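General Secretion Pathway Protein (Vibrio vulnificus, PDB 4G54) is a periplasmic domain of the EpsAB fusion protein of the type II secretion system and probably binds peptidoglycan. Local coordinates at residues 18-24 with 117-121; 38-44 with 229-235; 75-81 with 92-97. All blocks are in the same frame, centred on the assembly; numbering follows the deposited sequence.

Contact 1: residues 18-24 with 117-121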
loop_
_atom_site.group_PDB
_atom_site.type_symbol
_atom_site.label_atom_id
_atom_site.label_comp_id
_atom_site.label_asym_id
_atom_site.label_seq_id
_atom_site.Cartn_x
_atom_site.Cartn_y
_atom_site.Cartn_z
ATOM N N TRP A 18 -16.712 -13.956 -19.146
ATOM C CA TRP A 18 -15.880 -13.742 -17.889
ATOM C C TRP A 18 -16.515 -14.524 -16.728
ATOM O O TRP A 18 -16.752 -13.996 -15.623
ATOM C CB TRP A 18 -15.727 -12.235 -17.567
ATOM C CG TRP A 18 -14.513 -11.682 -18.240
ATOM C CD1 TRP A 18 -14.457 -11.075 -19.476
ATOM C CD2 TRP A 18 -13.169 -11.761 -17.772
ATOM N NE1 TRP A 18 -13.156 -10.748 -19.785
ATOM C CE2 TRP A 18 -12.345 -11.162 -18.761
ATOM C CE3 TRP A 18 -12.575 -12.241 -16.594
ATOM C CZ2 TRP A 18 -10.968 -11.051 -18.615
ATOM C CZ3 TRP A 18 -11.195 -12.124 -16.451
ATOM C CH2 TRP A 18 -10.411 -11.517 -17.448
ATOM N N LEU A 19 -16.792 -15.801 -17.022
ATOM C CA LEU A 19 -17.834 -16.562 -16.325
ATOM C C LEU A 19 -19.109 -15.714 -16.409
ATOM O O LEU A 19 -19.505 -15.344 -17.535
ATOM C CB LEU A 19 -17.433 -16.968 -14.905
ATOM C CG LEU A 19 -16.784 -18.342 -14.814
ATOM C CD1 LEU A 19 -15.270 -18.262 -14.567
ATOM C CD2 LEU A 19 -17.481 -19.176 -13.700
ATOM N N GLY A 20 -19.744 -15.386 -15.276
ATOM C CA GLY A 20 -20.924 -14.489 -15.316
ATOM C C GLY A 20 -20.673 -12.995 -15.079
ATOM O O GLY A 20 -21.583 -12.180 -15.220
ATOM N N GLU A 21 -19.450 -12.605 -14.717
ATOM C CA GLU A 21 -19.255 -11.206 -14.307
ATOM C C GLU A 21 -18.330 -10.349 -15.208
ATOM O O GLU A 21 -17.193 -9.996 -14.834
ATOM C CB GLU A 21 -18.890 -11.101 -12.803
ATOM C CG GLU A 21 -19.919 -11.738 -11.805
ATOM C CD GLU A 21 -19.591 -13.186 -11.503
ATOM O OE1 GLU A 21 -18.438 -13.564 -11.781
ATOM O OE2 GLU A 21 -20.458 -13.946 -10.999
ATOM N N SER A 22 -18.842 -9.984 -16.388
ATOM C CA SER A 22 -18.078 -9.098 -17.288
ATOM C C SER A 22 -17.798 -7.669 -16.681
ATOM O O SER A 22 -16.833 -7.024 -17.066
ATOM C CB SER A 22 -18.679 -9.061 -18.717
ATOM O OG SER A 22 -19.822 -8.218 -18.815
ATOM N N ALA A 23 -18.641 -7.197 -15.754
ATOM C CA ALA A 23 -18.413 -5.889 -15.090
ATOM C C ALA A 23 -17.066 -5.850 -14.362
ATOM O O ALA A 23 -16.482 -4.754 -14.255
ATOM C CB ALA A 23 -19.493 -5.593 -14.100
ATOM N N VAL A 24 -16.603 -6.995 -13.840
ATOM C CA VAL A 24 -15.355 -6.976 -13.050
ATOM C C VAL A 24 -14.179 -6.704 -13.888
ATOM O O VAL A 24 -13.130 -6.280 -13.350
ATOM C CB VAL A 24 -14.949 -8.321 -12.401
ATOM C CG1 VAL A 24 -14.625 -8.125 -10.911
ATOM C CG2 VAL A 24 -15.841 -9.445 -12.727
ATOM N N GLN A 117 -16.368 -16.750 -6.249
ATOM C CA GLN A 117 -16.328 -15.922 -7.468
ATOM C C GLN A 117 -14.910 -15.427 -7.689
ATOM O O GLN A 117 -14.394 -15.491 -8.839
ATOM C CB GLN A 117 -17.260 -14.769 -7.306
ATOM C CG GLN A 117 -18.707 -15.113 -7.438
ATOM C CD GLN A 117 -19.576 -13.869 -7.123
ATOM O OE1 GLN A 117 -19.575 -13.375 -5.984
ATOM N NE2 GLN A 117 -20.214 -13.310 -8.149
ATOM N N LEU A 118 -14.275 -14.931 -6.615
ATOM C CA LEU A 118 -12.883 -14.484 -6.763
ATOM C C LEU A 118 -11.929 -15.581 -7.308
ATOM O O LEU A 118 -11.146 -15.395 -8.279
ATOM C CB LEU A 118 -12.308 -13.976 -5.406
ATOM C CG LEU A 118 -10.829 -13.615 -5.474
ATOM C CD1 LEU A 118 -10.567 -12.353 -6.359
ATOM C CD2 LEU A 118 -10.464 -13.302 -4.022
ATOM N N MET A 119 -12.029 -16.762 -6.733
ATOM C CA MET A 119 -11.099 -17.813 -7.097
ATOM C C MET A 119 -11.288 -18.345 -8.484
ATOM O O MET A 119 -10.311 -18.905 -9.060
ATOM C CB MET A 119 -11.115 -18.922 -6.013
ATOM C CG MET A 119 -10.554 -18.425 -4.638
ATOM S SD MET A 119 -9.057 -17.340 -4.535
ATOM C CE MET A 119 -9.506 -16.395 -3.170
ATOM N N SER A 120 -12.497 -18.189 -9.049
ATOM C CA SER A 120 -12.731 -18.606 -10.408
ATOM C C SER A 120 -11.998 -17.730 -11.466
ATOM O O SER A 120 -11.725 -18.208 -12.579
ATOM C CB SER A 120 -14.244 -18.736 -10.623
ATOM O OG SER A 120 -14.760 -17.435 -10.777
ATOM N N LEU A 121 -11.560 -16.532 -11.061
ATOM C CA LEU A 121 -11.011 -15.563 -11.975
ATOM C C LEU A 121 -9.573 -15.142 -11.545
ATOM O O LEU A 121 -8.805 -14.668 -12.380
ATOM C CB LEU A 121 -11.913 -14.320 -11.971
ATOM C CG LEU A 121 -13.316 -14.555 -12.656
ATOM C CD1 LEU A 121 -14.056 -13.253 -12.764
ATOM C CD2 LEU A 121 -13.155 -15.182 -14.062
#
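How the start of the modelled chain can be fastened to a helix next to a sheet is illustrated where residues 18-24 pack against helix 115-121, which follows strand 110-114 of the antiparallel sheet in the C39-peptidase-like domain. A type II' beta turn from W18 to E21, closed by a bond from E21 N to W18 O (3.2 Å), reverses the chain so that L19 and E21 point toward helix 115-121. The polar link is one hydrogen bond, from Q117 NE2 to E21 OE2 (2.9 Å). The other end of the same amide is also used, since Q117 OE1 accepts from the backbone of T114, and the carboxamide thus joins the turn to the end of strand 110-114, just before the helix. Apolar packing centres on L121, the residue most covered here. L19 CD1 lies 3.8 Å from L121 CD2, W18 CE3 meets that same methyl at 3.9 Å, and V24 CG2 approaches L121 CD1 at 4.2 Å. F113, which touches E21, V24 and L121, and L83, which touches W18 and V24, continue this packing into the sheet. Beside it L19 CD1 also brushes S120, whose hydroxyl is turned back into the helix: S120 OG donates to Q117 O at 2.8 Å.

Contact 2: residues 38-44 with 229-235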
loop_
_atom_site.group_PDB
_atom_site.type_symbol
_atom_site.label_atom_id
_atom_site.label_comp_id
_atom_site.label_asym_id
_atom_site.label_seq_id
_atom_site.Cartn_x
_atom_site.Cartn_y
_atom_site.Cartn_z
ATOM N N TYR A 38 -3.895 4.386 -7.611
ATOM C CA TYR A 38 -3.318 5.628 -7.078
ATOM C C TYR A 38 -4.417 6.617 -6.646
ATOM O O TYR A 38 -4.220 7.371 -5.679
ATOM C CB TYR A 38 -2.487 6.342 -8.123
ATOM C CG TYR A 38 -1.026 5.910 -8.180
ATOM C CD1 TYR A 38 -0.560 5.103 -9.193
ATOM C CD2 TYR A 38 -0.094 6.309 -7.173
ATOM C CE1 TYR A 38 0.889 4.777 -9.260
ATOM C CE2 TYR A 38 1.205 5.943 -7.188
ATOM C CZ TYR A 38 1.710 5.227 -8.240
ATOM O OH TYR A 38 3.040 4.889 -8.253
ATOM N N LYS A 39 -5.559 6.618 -7.302
ATOM C CA LYS A 39 -6.590 7.571 -6.867
ATOM C C LYS A 39 -7.046 7.257 -5.405
ATOM O O LYS A 39 -7.433 8.158 -4.650
ATOM C CB LYS A 39 -7.807 7.450 -7.741
ATOM C CG LYS A 39 -7.606 7.817 -9.157
ATOM C CD LYS A 39 -9.005 7.822 -9.909
ATOM C CE LYS A 39 -8.757 7.683 -11.381
ATOM N NZ LYS A 39 -10.046 7.541 -12.125
ATOM N N LEU A 40 -7.074 5.965 -5.014
ATOM C CA LEU A 40 -7.440 5.579 -3.655
ATOM C C LEU A 40 -6.491 6.143 -2.647
ATOM O O LEU A 40 -6.894 6.409 -1.513
ATOM C CB LEU A 40 -7.422 4.036 -3.495
ATOM C CG LEU A 40 -8.709 3.303 -3.625
ATOM C CD1 LEU A 40 -9.009 3.368 -5.018
ATOM C CD2 LEU A 40 -8.582 1.833 -3.168
ATOM N N TRP A 41 -5.232 6.356 -3.041
ATOM C CA TRP A 41 -4.279 7.000 -2.165
ATOM C C TRP A 41 -4.358 8.536 -2.244
ATOM O O TRP A 41 -3.620 9.278 -1.539
ATOM C CB TRP A 41 -2.861 6.505 -2.514
ATOM C CG TRP A 41 -2.629 5.067 -2.162
ATOM C CD1 TRP A 41 -2.773 4.025 -2.951
ATOM C CD2 TRP A 41 -2.159 4.580 -0.902
ATOM N NE1 TRP A 41 -2.437 2.843 -2.303
ATOM C CE2 TRP A 41 -2.038 3.171 -1.018
ATOM C CE3 TRP A 41 -1.813 5.213 0.298
ATOM C CZ2 TRP A 41 -1.560 2.341 0.078
ATOM C CZ3 TRP A 41 -1.352 4.414 1.367
ATOM C CH2 TRP A 41 -1.274 3.019 1.243
ATOM N N GLY A 42 -5.268 9.060 -3.072
ATOM C CA GLY A 42 -5.407 10.521 -3.216
ATOM C C GLY A 42 -4.575 11.177 -4.311
ATOM O O GLY A 42 -4.489 12.457 -4.324
ATOM N N TYR A 43 -3.941 10.376 -5.183
ATOM C CA TYR A 43 -2.996 10.903 -6.125
ATOM C C TYR A 43 -3.409 10.739 -7.572
ATOM O O TYR A 43 -3.994 9.729 -7.960
ATOM C CB TYR A 43 -1.629 10.270 -5.964
ATOM C CG TYR A 43 -1.037 10.666 -4.635
ATOM C CD1 TYR A 43 -0.621 11.992 -4.403
ATOM C CD2 TYR A 43 -0.889 9.747 -3.580
ATOM C CE1 TYR A 43 -0.060 12.382 -3.169
ATOM C CE2 TYR A 43 -0.316 10.137 -2.356
ATOM C CZ TYR A 43 0.084 11.473 -2.183
ATOM O OH TYR A 43 0.579 11.975 -0.999
ATOM N N ARG A 44 -3.011 11.766 -8.357
ATOM C CA ARG A 44 -3.087 11.743 -9.781
ATOM C C ARG A 44 -1.741 11.193 -10.335
ATOM O O ARG A 44 -0.666 11.818 -10.232
ATOM C CB ARG A 44 -3.497 13.171 -10.275
ATOM C CG ARG A 44 -3.610 13.379 -11.778
ATOM C CD ARG A 44 -3.889 14.881 -12.032
ATOM N NE ARG A 44 -2.956 15.763 -11.279
ATOM C CZ ARG A 44 -3.319 16.677 -10.371
ATOM N NH1 ARG A 44 -4.606 16.865 -10.096
ATOM N NH2 ARG A 44 -2.399 17.415 -9.747
ATOM N N PHE A 229 -14.218 10.590 -7.219
ATOM C CA PHE A 229 -13.155 10.986 -6.291
ATOM C C PHE A 229 -13.155 12.500 -6.153
ATOM O O PHE A 229 -13.554 13.261 -7.073
ATOM C CB PHE A 229 -11.729 10.488 -6.739
ATOM C CG PHE A 229 -11.531 9.026 -6.542
ATOM C CD1 PHE A 229 -11.154 8.537 -5.289
ATOM C CD2 PHE A 229 -11.836 8.151 -7.547
ATOM C CE1 PHE A 229 -11.060 7.167 -5.055
ATOM C CE2 PHE A 229 -11.674 6.759 -7.347
ATOM C CZ PHE A 229 -11.334 6.271 -6.077
ATOM N N PRO A 230 -12.675 12.972 -4.986
ATOM C CA PRO A 230 -12.467 14.364 -4.812
ATOM C C PRO A 230 -11.198 14.719 -5.603
ATOM O O PRO A 230 -10.562 13.854 -6.216
ATOM C CB PRO A 230 -12.286 14.508 -3.281
ATOM C CG PRO A 230 -11.589 13.138 -2.884
ATOM C CD PRO A 230 -12.050 12.123 -3.928
ATOM N N SER A 231 -10.895 15.998 -5.630
ATOM C CA SER A 231 -9.733 16.514 -6.310
ATOM C C SER A 231 -8.457 15.769 -5.853
ATOM O O SER A 231 -8.234 15.552 -4.663
ATOM C CB SER A 231 -9.611 17.993 -5.979
ATOM O OG SER A 231 -10.853 18.531 -5.448
ATOM N N LEU A 232 -7.690 15.309 -6.821
ATOM C CA LEU A 232 -6.459 14.529 -6.539
ATOM C C LEU A 232 -5.244 15.408 -6.466
ATOM O O LEU A 232 -5.238 16.505 -7.065
ATOM C CB LEU A 232 -6.294 13.524 -7.664
ATOM C CG LEU A 232 -6.971 12.174 -7.832
ATOM C CD1 LEU A 232 -7.663 11.596 -6.607
ATOM C CD2 LEU A 232 -7.696 12.060 -9.182
ATOM N N ALA A 233 -4.207 14.922 -5.764
ATOM C CA ALA A 233 -2.967 15.707 -5.553
ATOM C C ALA A 233 -1.876 15.145 -6.489
ATOM O O ALA A 233 -1.887 13.959 -6.861
ATOM C CB ALA A 233 -2.505 15.569 -4.115
ATOM N N PRO A 234 -0.882 15.972 -6.772
ATOM C CA PRO A 234 0.261 15.401 -7.474
ATOM C C PRO A 234 1.076 14.489 -6.571
ATOM O O PRO A 234 1.127 14.719 -5.374
ATOM C CB PRO A 234 1.077 16.679 -7.859
ATOM C CG PRO A 234 0.708 17.704 -6.843
ATOM C CD PRO A 234 -0.739 17.407 -6.456
ATOM N N LEU A 235 1.700 13.430 -7.127
ATOM C CA LEU A 235 2.560 12.623 -6.292
ATOM C C LEU A 235 3.742 13.359 -5.635
ATOM O O LEU A 235 4.259 14.350 -6.181
ATOM C CB LEU A 235 3.064 11.403 -7.145
ATOM C CG LEU A 235 2.051 10.271 -7.405
ATOM C CD1 LEU A 235 2.588 9.377 -8.526
ATOM C CD2 LEU A 235 1.984 9.467 -6.066
HETATM O O HOH W 1 1.571 13.032 -10.001
#
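Two backbone hydrogen bonds, A233 N to G42 O and R44 N to A233 O, both 2.9 Å and nearly straight, define a minimal parallel beta bridge between Y43 and A233. It shows how a distant C-terminal segment can be recruited by the chain just leaving a helix. Helix 30-40 ends in a Schellman motif, with G42 at positive phi and bonds from G42 N to K39 O (2.8 Å) and Y43 N to Y38 O (3.1 Å); this turn presents the G42 carbonyl to A233. A water donates to R44 O (2.6 Å) and accepts from L235 N (2.9 Å). The R44 guanidinium lies across the backbone of A233. L232 packs between K39 and R44, with L232 CD2 4.2 Å from K39 CG and L232 CB 3.8 Å from R44 CB. Farther out, K39 CB makes a CH-pi contact over the F229 ring face, 3.9 Å from the centroid, while the K39 ammonium pairs with E36. L40 CD1 reaches F229 CZ at 3.9 Å, and L40 also packs on V93 and L95 of the main sheet. At the other end L235 CD2 lies 3.8 Å from Y38 CE2 and, in a second CH-pi contact, over the Y43 ring face, 4.0 Å from its centroid.

Contact 3: residues 75-81 with 92-97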
loop_
_atom_site.group_PDB
_atom_site.type_symbol
_atom_site.label_atom_id
_atom_site.label_comp_id
_atom_site.label_asym_id
_atom_site.label_seq_id
_atom_site.Cartn_x
_atom_site.Cartn_y
_atom_site.Cartn_z
ATOM N N THR A 75 -3.627 -8.625 3.615
ATOM C CA THR A 75 -3.050 -7.326 3.056
ATOM C C THR A 75 -3.372 -6.132 3.933
ATOM O O THR A 75 -4.558 -5.944 4.298
ATOM C CB THR A 75 -3.451 -7.086 1.610
ATOM O OG1 THR A 75 -2.699 -5.976 1.091
ATOM C CG2 THR A 75 -4.922 -6.828 1.428
ATOM N N PRO A 76 -2.331 -5.329 4.149
ATOM C CA PRO A 76 -2.562 -4.152 5.035
ATOM C C PRO A 76 -3.134 -2.944 4.251
ATOM O O PRO A 76 -3.458 -1.893 4.898
ATOM C CB PRO A 76 -1.141 -3.843 5.579
ATOM C CG PRO A 76 -0.247 -4.314 4.480
ATOM C CD PRO A 76 -0.874 -5.573 3.942
ATOM N N HIS A 77 -3.274 -3.015 2.907
ATOM C CA HIS A 77 -3.813 -1.870 2.152
ATOM C C HIS A 77 -4.318 -2.427 0.832
ATOM O O HIS A 77 -4.157 -3.628 0.494
ATOM C CB HIS A 77 -2.675 -0.844 1.857
ATOM C CG HIS A 77 -1.359 -1.476 1.460
ATOM N ND1 HIS A 77 -1.081 -2.054 0.241
ATOM C CD2 HIS A 77 -0.200 -1.490 2.166
ATOM C CE1 HIS A 77 0.187 -2.458 0.210
ATOM N NE2 HIS A 77 0.742 -2.164 1.384
ATOM N N PRO A 78 -5.013 -1.635 0.062
ATOM C CA PRO A 78 -5.610 -2.101 -1.177
ATOM C C PRO A 78 -4.523 -2.574 -2.164
ATOM O O PRO A 78 -3.355 -2.171 -2.102
ATOM C CB PRO A 78 -6.368 -0.863 -1.717
ATOM C CG PRO A 78 -6.733 -0.134 -0.428
ATOM C CD PRO A 78 -5.493 -0.300 0.481
ATOM N N LEU A 79 -4.940 -3.469 -3.070
ATOM C CA LEU A 79 -4.061 -4.060 -4.099
ATOM C C LEU A 79 -4.764 -4.060 -5.404
ATOM O O LEU A 79 -6.056 -3.955 -5.470
ATOM C CB LEU A 79 -3.818 -5.592 -3.745
ATOM C CG LEU A 79 -3.002 -5.787 -2.473
ATOM C CD1 LEU A 79 -2.899 -7.266 -2.193
ATOM C CD2 LEU A 79 -1.576 -5.267 -2.566
ATOM N N LEU A 80 -4.007 -4.239 -6.520
ATOM C CA LEU A 80 -4.658 -4.448 -7.848
ATOM C C LEU A 80 -4.597 -5.962 -8.160
ATOM O O LEU A 80 -3.473 -6.537 -8.076
ATOM C CB LEU A 80 -3.895 -3.668 -8.923
ATOM C CG LEU A 80 -4.557 -3.736 -10.335
ATOM C CD1 LEU A 80 -5.876 -2.863 -10.352
ATOM C CD2 LEU A 80 -3.523 -3.148 -11.335
ATOM N N LEU A 81 -5.769 -6.573 -8.409
ATOM C CA LEU A 81 -5.795 -8.024 -8.663
ATOM C C LEU A 81 -5.742 -8.207 -10.184
ATOM O O LEU A 81 -6.451 -7.538 -10.933
ATOM C CB LEU A 81 -7.107 -8.659 -8.157
ATOM C CG LEU A 81 -7.356 -8.436 -6.667
ATOM C CD1 LEU A 81 -8.622 -9.249 -6.325
ATOM C CD2 LEU A 81 -6.169 -8.853 -5.823
ATOM N N VAL A 92 -8.587 -5.414 -11.390
ATOM C CA VAL A 92 -9.614 -4.818 -10.525
ATOM C C VAL A 92 -8.964 -4.463 -9.173
ATOM O O VAL A 92 -8.001 -5.097 -8.762
ATOM C CB VAL A 92 -10.821 -5.804 -10.356
ATOM C CG1 VAL A 92 -10.447 -7.066 -9.525
ATOM C CG2 VAL A 92 -11.968 -5.106 -9.784
ATOM N N VAL A 93 -9.394 -3.359 -8.575
ATOM C CA VAL A 93 -8.865 -2.976 -7.278
ATOM C C VAL A 93 -9.528 -3.746 -6.186
ATOM O O VAL A 93 -10.765 -3.790 -6.098
ATOM C CB VAL A 93 -8.964 -1.445 -7.042
ATOM C CG1 VAL A 93 -8.646 -1.101 -5.578
ATOM C CG2 VAL A 93 -8.004 -0.723 -8.026
ATOM N N LEU A 94 -8.707 -4.362 -5.314
ATOM C CA LEU A 94 -9.252 -4.971 -4.077
ATOM C C LEU A 94 -9.181 -3.900 -3.022
ATOM O O LEU A 94 -8.100 -3.424 -2.642
ATOM C CB LEU A 94 -8.365 -6.183 -3.663
ATOM C CG LEU A 94 -8.714 -6.800 -2.294
ATOM C CD1 LEU A 94 -10.002 -7.502 -2.364
ATOM C CD2 LEU A 94 -7.604 -7.812 -1.918
ATOM N N LEU A 95 -10.355 -3.528 -2.478
ATOM C CA LEU A 95 -10.421 -2.506 -1.449
ATOM C C LEU A 95 -10.402 -3.136 -0.111
ATOM O O LEU A 95 -9.718 -2.581 0.791
ATOM C CB LEU A 95 -11.742 -1.634 -1.632
ATOM C CG LEU A 95 -12.041 -0.592 -0.575
ATOM C CD1 LEU A 95 -11.017 0.542 -0.640
ATOM C CD2 LEU A 95 -13.477 -0.040 -0.871
ATOM N N GLU A 96 -11.217 -4.176 0.123
ATOM C CA GLU A 96 -11.131 -4.864 1.425
ATOM C C GLU A 96 -11.445 -6.336 1.250
ATOM O O GLU A 96 -11.976 -6.731 0.256
ATOM C CB GLU A 96 -12.003 -4.249 2.466
ATOM C CG GLU A 96 -13.425 -4.148 2.085
ATOM C CD GLU A 96 -14.200 -3.333 3.186
ATOM O OE1 GLU A 96 -14.796 -2.295 2.898
ATOM O OE2 GLU A 96 -14.147 -3.774 4.364
ATOM N N VAL A 97 -11.116 -7.093 2.268
ATOM C CA VAL A 97 -11.179 -8.550 2.151
ATOM C C VAL A 97 -11.437 -9.140 3.510
ATOM O O VAL A 97 -10.893 -8.655 4.533
ATOM C CB VAL A 97 -9.863 -9.137 1.568
ATOM C CG1 VAL A 97 -8.552 -8.659 2.349
ATOM C CG2 VAL A 97 -9.947 -10.691 1.541
#
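The beta hairpin formed by strands 79-85 and 88-97 supplies two central neighbours of the antiparallel sheet in the C39-peptidase-like domain, and its open end illustrates how regular pairing on one edge of a strand can coexist with a bulge on the other. L79 with L94 and L81 with V92 are hydrogen-bonded pairs: L94 N donates to L79 O (2.7 Å) and L79 N to L94 O (3.2 Å), while L81 N donates to V92 O (2.7 Å) and V92 N to L81 O (3.0 Å). Between them, L80 and V93 form a non-hydrogen-bonded pair whose CA atoms are 4.5 Å apart. Each face of the sheet receives an apolar layer. On one, L81 CG meets L94 CB and L81 CB meets V92 CG1, each at 3.9 Å, and L72 of helix 69-73 covers L79 and L94. On the other, L80 CD1 packs on V93 CG2 (3.8 Å), and P78 CB lies 4.5 Å from V93 CG1 and P78 CG 4.3 Å from L95 CD1. Strands 125-131 and 101-105 flank the hairpin, bonding through L80 to T127 and through V93 to L105. L95 and E96 both face V103 of the neighbouring strand 101-105 in a classic beta bulge. Past the bulge V97 CG1 approaches T75 CG2 at 4.2 Å. The incoming segment 75-78 is braced internally: H77 ND1 donates to P78 O at 3.3 Å, and T75 OG1 to H77 O at 2.8 Å.

Overall arrangement
The three contacts illustrate a core secured by segments drawn from both ends of the modelled chain. Contact 3 lies deepest, within the six-stranded sheet, and its centre is about 16 Å from the centre of each of the others, which themselves stand about 28 Å apart and do not touch. L81 packs on L118 and V92 on V24 toward contact 1, whereas P78, V93 and L95 meet L40, and H77 meets W41, toward contact 2. In sequence, contacts 1 and 2 interleave, and both span the hairpin of contact 3. Residues 229-235, far along the chain, return to residues 38-44, so that a late part of the chain is packed against the C39-peptidase-like domain.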